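Local coordinates for protein titin (Homo sapiens, PDB 1WAA) that forms an immunoglobulin I-set domain of titin, the giant muscle protein that acts as a molecular spring in the sarcomere, at residues V17-T22 with C67-T72; E26-E31 with G57-L62. One frame throughout, in Å; residues are numbered along the deposited sequence.

Interaction 1. Residues V17-T22 with C67-T72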
loop_
_atom_site.group_PDB
_atom_site.type_symbol
_atom_site.label_atom_id
_atom_site.label_comp_id
_atom_site.label_asym_id
_atom_site.label_seq_id
_atom_site.Cartn_x
_atom_site.Cartn_y
_atom_site.Cartn_z
ATOM N N VAL C 17 29.657 10.320 -1.382
ATOM C CA VAL C 17 29.492 9.990 0.023
ATOM C C VAL C 17 30.884 9.697 0.581
ATOM O O VAL C 17 31.702 9.159 -0.135
ATOM C CB VAL C 17 28.526 8.766 0.203
ATOM C CG1 VAL C 17 29.119 7.450 -0.351
ATOM C CG2 VAL C 17 28.114 8.591 1.625
ATOM N N PHE C 18 31.129 10.070 1.839
ATOM C CA PHE C 18 32.393 9.745 2.511
ATOM C C PHE C 18 32.267 8.365 3.165
ATOM O O PHE C 18 31.159 7.893 3.455
ATOM C CB PHE C 18 32.755 10.799 3.569
ATOM C CG PHE C 18 33.109 12.148 2.989
ATOM C CD1 PHE C 18 32.239 13.227 3.116
ATOM C CD2 PHE C 18 34.295 12.333 2.280
ATOM C CE1 PHE C 18 32.563 14.484 2.585
ATOM C CE2 PHE C 18 34.623 13.595 1.747
ATOM C CZ PHE C 18 33.735 14.657 1.900
ATOM N N VAL C 19 33.409 7.752 3.418
ATOM C CA VAL C 19 33.414 6.399 3.943
ATOM C C VAL C 19 32.663 6.371 5.264
ATOM O O VAL C 19 32.891 7.206 6.145
ATOM C CB VAL C 19 34.855 5.937 4.147
ATOM C CG1 VAL C 19 34.938 4.597 4.893
ATOM C CG2 VAL C 19 35.582 5.819 2.800
ATOM N N GLY C 20 31.764 5.413 5.381
ATOM C CA GLY C 20 31.017 5.202 6.616
ATOM C C GLY C 20 29.683 5.938 6.649
ATOM O O GLY C 20 28.841 5.671 7.507
ATOM N N GLU C 21 29.485 6.871 5.744
ATOM C CA GLU C 21 28.213 7.603 5.700
ATOM C C GLU C 21 27.213 6.841 4.834
ATOM O O GLU C 21 27.543 5.821 4.212
ATOM C CB GLU C 21 28.422 9.011 5.145
ATOM C CG GLU C 21 29.247 9.919 6.059
ATOM C CD GLU C 21 28.544 10.267 7.361
ATOM O OE1 GLU C 21 29.047 9.894 8.468
ATOM O OE2 GLU C 21 27.472 10.932 7.312
ATOM N N THR C 22 25.968 7.315 4.792
ATOM C CA THR C 22 24.972 6.618 3.969
ATOM C C THR C 22 24.613 7.426 2.707
ATOM O O THR C 22 24.597 8.665 2.690
ATOM C CB THR C 22 23.703 6.156 4.794
ATOM O OG1 THR C 22 22.474 6.649 4.235
ATOM C CG2 THR C 22 23.756 6.544 6.241
ATOM N N CYS C 67 28.814 3.172 3.777
ATOM C CA CYS C 67 29.466 3.095 2.460
ATOM C C CYS C 67 30.976 2.965 2.569
ATOM O O CYS C 67 31.610 3.588 3.424
ATOM C CB CYS C 67 29.128 4.326 1.647
ATOM S SG CYS C 67 27.414 4.206 0.996
ATOM N N GLN C 68 31.521 2.131 1.682
ATOM C CA GLN C 68 32.961 1.826 1.647
ATOM C C GLN C 68 33.520 2.136 0.242
ATOM O O GLN C 68 32.782 2.195 -0.744
ATOM C CB GLN C 68 33.197 0.358 2.052
ATOM C CG GLN C 68 32.706 0.024 3.484
ATOM C CD GLN C 68 33.441 0.793 4.588
ATOM O OE1 GLN C 68 34.662 0.973 4.518
ATOM N NE2 GLN C 68 32.731 1.242 5.618
ATOM N N LEU C 69 34.820 2.358 0.190
ATOM C CA LEU C 69 35.523 2.730 -1.043
ATOM C C LEU C 69 35.253 1.782 -2.226
ATOM O O LEU C 69 35.094 2.226 -3.373
ATOM C CB LEU C 69 37.026 2.743 -0.774
ATOM C CG LEU C 69 37.773 4.079 -0.870
ATOM C CD1 LEU C 69 36.983 5.279 -0.354
ATOM C CD2 LEU C 69 39.083 3.974 -0.092
ATOM N N GLY C 70 35.214 0.491 -1.944
ATOM C CA GLY C 70 35.016 -0.522 -2.985
ATOM C C GLY C 70 33.626 -0.451 -3.621
ATOM O O GLY C 70 33.393 -0.992 -4.701
ATOM N N MET C 71 32.697 0.222 -2.968
ATOM C CA MET C 71 31.328 0.352 -3.503
ATOM C C MET C 71 31.193 1.382 -4.650
ATOM O O MET C 71 30.159 1.429 -5.319
ATOM C CB MET C 71 30.369 0.713 -2.379
ATOM C CG MET C 71 30.253 -0.429 -1.346
ATOM S SD MET C 71 29.343 0.071 0.083
ATOM C CE MET C 71 27.811 0.662 -0.557
ATOM N N THR C 72 32.222 2.198 -4.867
ATOM C CA THR C 72 32.209 3.209 -5.948
ATOM C C THR C 72 31.908 2.528 -7.312
ATOM O O THR C 72 32.500 1.494 -7.656
ATOM C CB THR C 72 33.568 3.945 -6.000
ATOM O OG1 THR C 72 33.812 4.568 -4.746
ATOM C CG2 THR C 72 33.609 5.031 -7.066
#
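Gly20 and Cys67 share the shorter of the two backbone bonds that join the segments. Gly20 N donates a hydrogen bond to Cys67 O at 2.7 Å, and the donor lies in the carbonyl plane. The second bond runs the other way, from Cys67 N to Glu21 O at 3.0 Å. Both are close to straight. Cys67 O also receives a CA-H...O contact from Val19 CA at 3.4 Å, so one true bond and a weaker contact share this oxygen.

The donors and acceptor of 17-22 are set by a type II beta turn from Phe18 to Glu21, closed by the bond from Glu21 N to Phe18 O. Gly20 takes the positive-phi place in it (phi 93°). A side chain there would be jammed against the carbonyl O of Val19.

Two apolar touches flank the bonds. Val17 CG1 reaches Cys67 CB at 3.7 Å, with this methyl between the backbone N and the carbonyl carbon (chi1 67°). Val19 CG2 meets Leu69 CD1 at 3.5 Å, tighter than usual for two carbons. The other methyl, Val19 CG1, lies against the amide oxygen Gln68 OE1 at 3.7 Å, where the two side chains cross at about a right angle. Gln68 folds back at chi2 to get there, and its NE2 has a weak bond to Asn66 OD1.

Val17 and Val19 bond by their backbones to Lys89 and Lys91 of strand 82-91. The contact thus ties the turn after strand 15-18 to the loop and 3-10 segment before strand 73-79, at one end of the immunoglobulin I-set sandwich. Its polar part is entirely main chain, so the clearest demand on residue type is probably at Gly20, while the side chains add modest apolar cover.

Interaction 2. Residues E26-E31 with G57-L62. With ZN (zinc ion), chain B.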
loop_
_atom_site.group_PDB
_atom_site.type_symbol
_atom_site.label_atom_id
_atom_site.label_comp_id
_atom_site.label_asym_id
_atom_site.label_seq_id
_atom_site.Cartn_x
_atom_site.Cartn_y
_atom_site.Cartn_z
ATOM N N GLU C 26 17.264 7.912 -5.503
ATOM C CA GLU C 26 15.821 7.945 -5.763
ATOM C C GLU C 26 15.565 8.159 -7.240
ATOM O O GLU C 26 16.317 8.849 -7.931
ATOM C CB GLU C 26 15.037 9.012 -4.941
ATOM C CG GLU C 26 15.537 10.414 -5.087
ATOM C CD GLU C 26 14.485 11.528 -4.942
ATOM O OE1 GLU C 26 14.914 12.690 -4.831
ATOM O OE2 GLU C 26 13.218 11.319 -4.952
ATOM N N ILE C 27 14.515 7.512 -7.679
ATOM C CA ILE C 27 14.053 7.594 -9.056
ATOM C C ILE C 27 12.522 7.633 -9.021
ATOM O O ILE C 27 11.879 6.995 -8.157
ATOM C CB ILE C 27 14.592 6.376 -9.876
ATOM C CG1 ILE C 27 14.089 6.404 -11.325
ATOM C CG2 ILE C 27 14.228 5.042 -9.238
ATOM C CD1 ILE C 27 14.599 5.257 -12.157
ATOM N N GLU C 28 11.947 8.397 -9.936
ATOM C CA GLU C 28 10.495 8.477 -10.043
ATOM C C GLU C 28 10.059 7.922 -11.391
ATOM O O GLU C 28 10.606 8.278 -12.434
ATOM C CB GLU C 28 10.008 9.902 -9.904
ATOM C CG GLU C 28 8.488 9.978 -9.903
ATOM C CD GLU C 28 7.967 11.369 -9.598
ATOM O OE1 GLU C 28 7.244 11.940 -10.457
ATOM O OE2 GLU C 28 8.267 11.940 -8.498
ATOM N N LEU C 29 9.079 7.041 -11.356
ATOM C CA LEU C 29 8.555 6.415 -12.576
ATOM C C LEU C 29 7.259 7.117 -12.994
ATOM O O LEU C 29 6.723 7.949 -12.250
ATOM C CB LEU C 29 8.250 4.959 -12.294
ATOM C CG LEU C 29 9.359 3.921 -12.526
ATOM C CD1 LEU C 29 10.783 4.478 -12.461
ATOM C CD2 LEU C 29 9.212 2.727 -11.570
ATOM N N SER C 30 6.762 6.769 -14.174
ATOM C CA SER C 30 5.533 7.369 -14.697
ATOM C C SER C 30 4.269 6.782 -14.036
ATOM O O SER C 30 3.177 7.316 -14.201
ATOM C CB SER C 30 5.432 7.186 -16.220
ATOM O OG SER C 30 5.450 5.818 -16.570
ATOM N N GLU C 31 4.423 5.684 -13.306
ATOM C CA GLU C 31 3.278 5.020 -12.673
ATOM C C GLU C 31 3.639 4.497 -11.299
ATOM O O GLU C 31 4.786 4.082 -11.070
ATOM C CB GLU C 31 2.817 3.830 -13.534
ATOM C CG GLU C 31 2.254 4.233 -14.887
ATOM C CD GLU C 31 0.809 4.710 -14.810
ATOM O OE1 GLU C 31 0.031 4.210 -13.920
ATOM O OE2 GLU C 31 0.415 5.595 -15.642
ATOM N N GLY C 57 4.464 4.735 -3.990
ATOM C CA GLY C 57 3.801 5.294 -5.177
ATOM C C GLY C 57 4.782 5.217 -6.342
ATOM O O GLY C 57 5.344 4.150 -6.628
ATOM N N LYS C 58 5.020 6.356 -6.963
ATOM C CA LYS C 58 5.882 6.424 -8.149
ATOM C C LYS C 58 7.366 6.457 -7.819
ATOM O O LYS C 58 8.212 6.401 -8.724
ATOM C CB LYS C 58 5.554 7.680 -8.959
ATOM C CG LYS C 58 4.202 7.620 -9.623
ATOM C CD LYS C 58 4.031 8.749 -10.611
ATOM C CE LYS C 58 3.505 10.005 -9.945
ATOM N NZ LYS C 58 3.791 11.221 -10.741
ATOM N N LYS C 59 7.670 6.536 -6.537
ATOM C CA LYS C 59 9.042 6.665 -6.075
ATOM C C LYS C 59 9.681 5.334 -5.734
ATOM O O LYS C 59 9.048 4.459 -5.143
ATOM C CB LYS C 59 9.069 7.531 -4.804
ATOM C CG LYS C 59 8.756 8.969 -5.079
ATOM C CD LYS C 59 9.927 9.670 -5.743
ATOM C CE LYS C 59 10.096 11.061 -5.201
ATOM N NZ LYS C 59 10.396 12.017 -6.277
ATOM N N HIS C 60 10.935 5.202 -6.129
ATOM C CA HIS C 60 11.747 4.061 -5.703
ATOM C C HIS C 60 13.020 4.620 -5.072
ATOM O O HIS C 60 13.664 5.508 -5.639
ATOM C CB HIS C 60 12.094 3.146 -6.854
ATOM C CG HIS C 60 10.966 2.207 -7.217
ATOM N ND1 HIS C 60 9.918 2.602 -8.030
ATOM C CD2 HIS C 60 10.723 0.916 -6.881
ATOM C CE1 HIS C 60 9.088 1.583 -8.182
ATOM N NE2 HIS C 60 9.555 0.558 -7.502
ATOM N N ILE C 61 13.363 4.096 -3.904
ATOM C CA ILE C 61 14.542 4.568 -3.172
ATOM C C ILE C 61 15.401 3.394 -2.691
ATOM O O ILE C 61 14.884 2.327 -2.325
ATOM C CB ILE C 61 14.073 5.434 -1.966
ATOM C CG1 ILE C 61 13.475 6.767 -2.471
ATOM C CG2 ILE C 61 15.207 5.716 -0.947
ATOM C CD1 ILE C 61 12.482 7.383 -1.501
ATOM N N LEU C 62 16.700 3.643 -2.744
ATOM C CA LEU C 62 17.736 2.732 -2.296
ATOM C C LEU C 62 18.561 3.479 -1.248
ATOM O O LEU C 62 19.003 4.609 -1.492
ATOM C CB LEU C 62 18.658 2.341 -3.466
ATOM C CG LEU C 62 19.814 1.441 -3.028
ATOM C CD1 LEU C 62 19.341 0.037 -2.608
ATOM C CD2 LEU C 62 20.894 1.299 -4.102
HETATM ZN ZN ZN B . 13.120 13.911 -4.911
HETATM O O HOH W 1 6.312 2.646 -9.197
HETATM O O HOH W 2 12.663 14.310 -6.903
#
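Glu28 and Lys59 meet because their chains have opposite shapes. Glu28 CG is anti to the backbone N (chi1 -175°) and the chain runs on extended. Lys59 bends at chi2, chi3 and chi4 and brings its amine across to the carboxylate. Lys59 NZ bonds to Glu28 OE2 at 3.1 Å, on the anti side and slightly out of the carboxylate plane. Glu28 OE1 makes a longer salt bridge with Lys58 NZ at 3.5 Å. With an alanine here in place of Glu28, Lys58 NZ would probably lose its acidic mate across the contact, and Lys59 NZ one of its acidic partners.

Lys59 NZ has a stronger partner, an acidic side chain of another protein chain. Beside it Glu26 binds a zinc ion through OE1 at 2.2 Å and OE2 at 2.6 Å. Water and two side chains of that other chain complete the site.

The backbones are antiparallel. Ile27 and His60 form a hydrogen-bonded pair, and Leu29 N bonds to Lys58 O at 2.8 Å. On their face Ile27 CG2 touches His60 CB at 3.7 Å, and Leu29 CD2 comes obliquely to the His60 ring, with CE1 at 3.6 Å. Phe77 of the facing sheet packs on all three.

One face of the strand pair therefore packs in the core of the Ig sandwich. The other carries the acidic and basic groups and, together with a neighbouring chain, holds a zinc ion in this crystal.

From the N terminus the segments come in the order 17-22, 26-31, 57-62, 67-72. Interaction 2 closes the inner loop, from strand 23-29 to strand 59-64. Interaction 1 closes the outer one, so the two nest and do not cross. Their centres are 23 Å apart, on opposite sides of the chain's centre. The turn 17-22 takes the chain from strand 15-18 of one sheet to strand 23-29 of the other. The loop 67-72 brings it back, from strand 59-64 to strand 73-79. Interaction 1 thus joins two sheet-to-sheet passages at one end of the sandwich, while interaction 2 pairs the two middle strands of the four-stranded sheet.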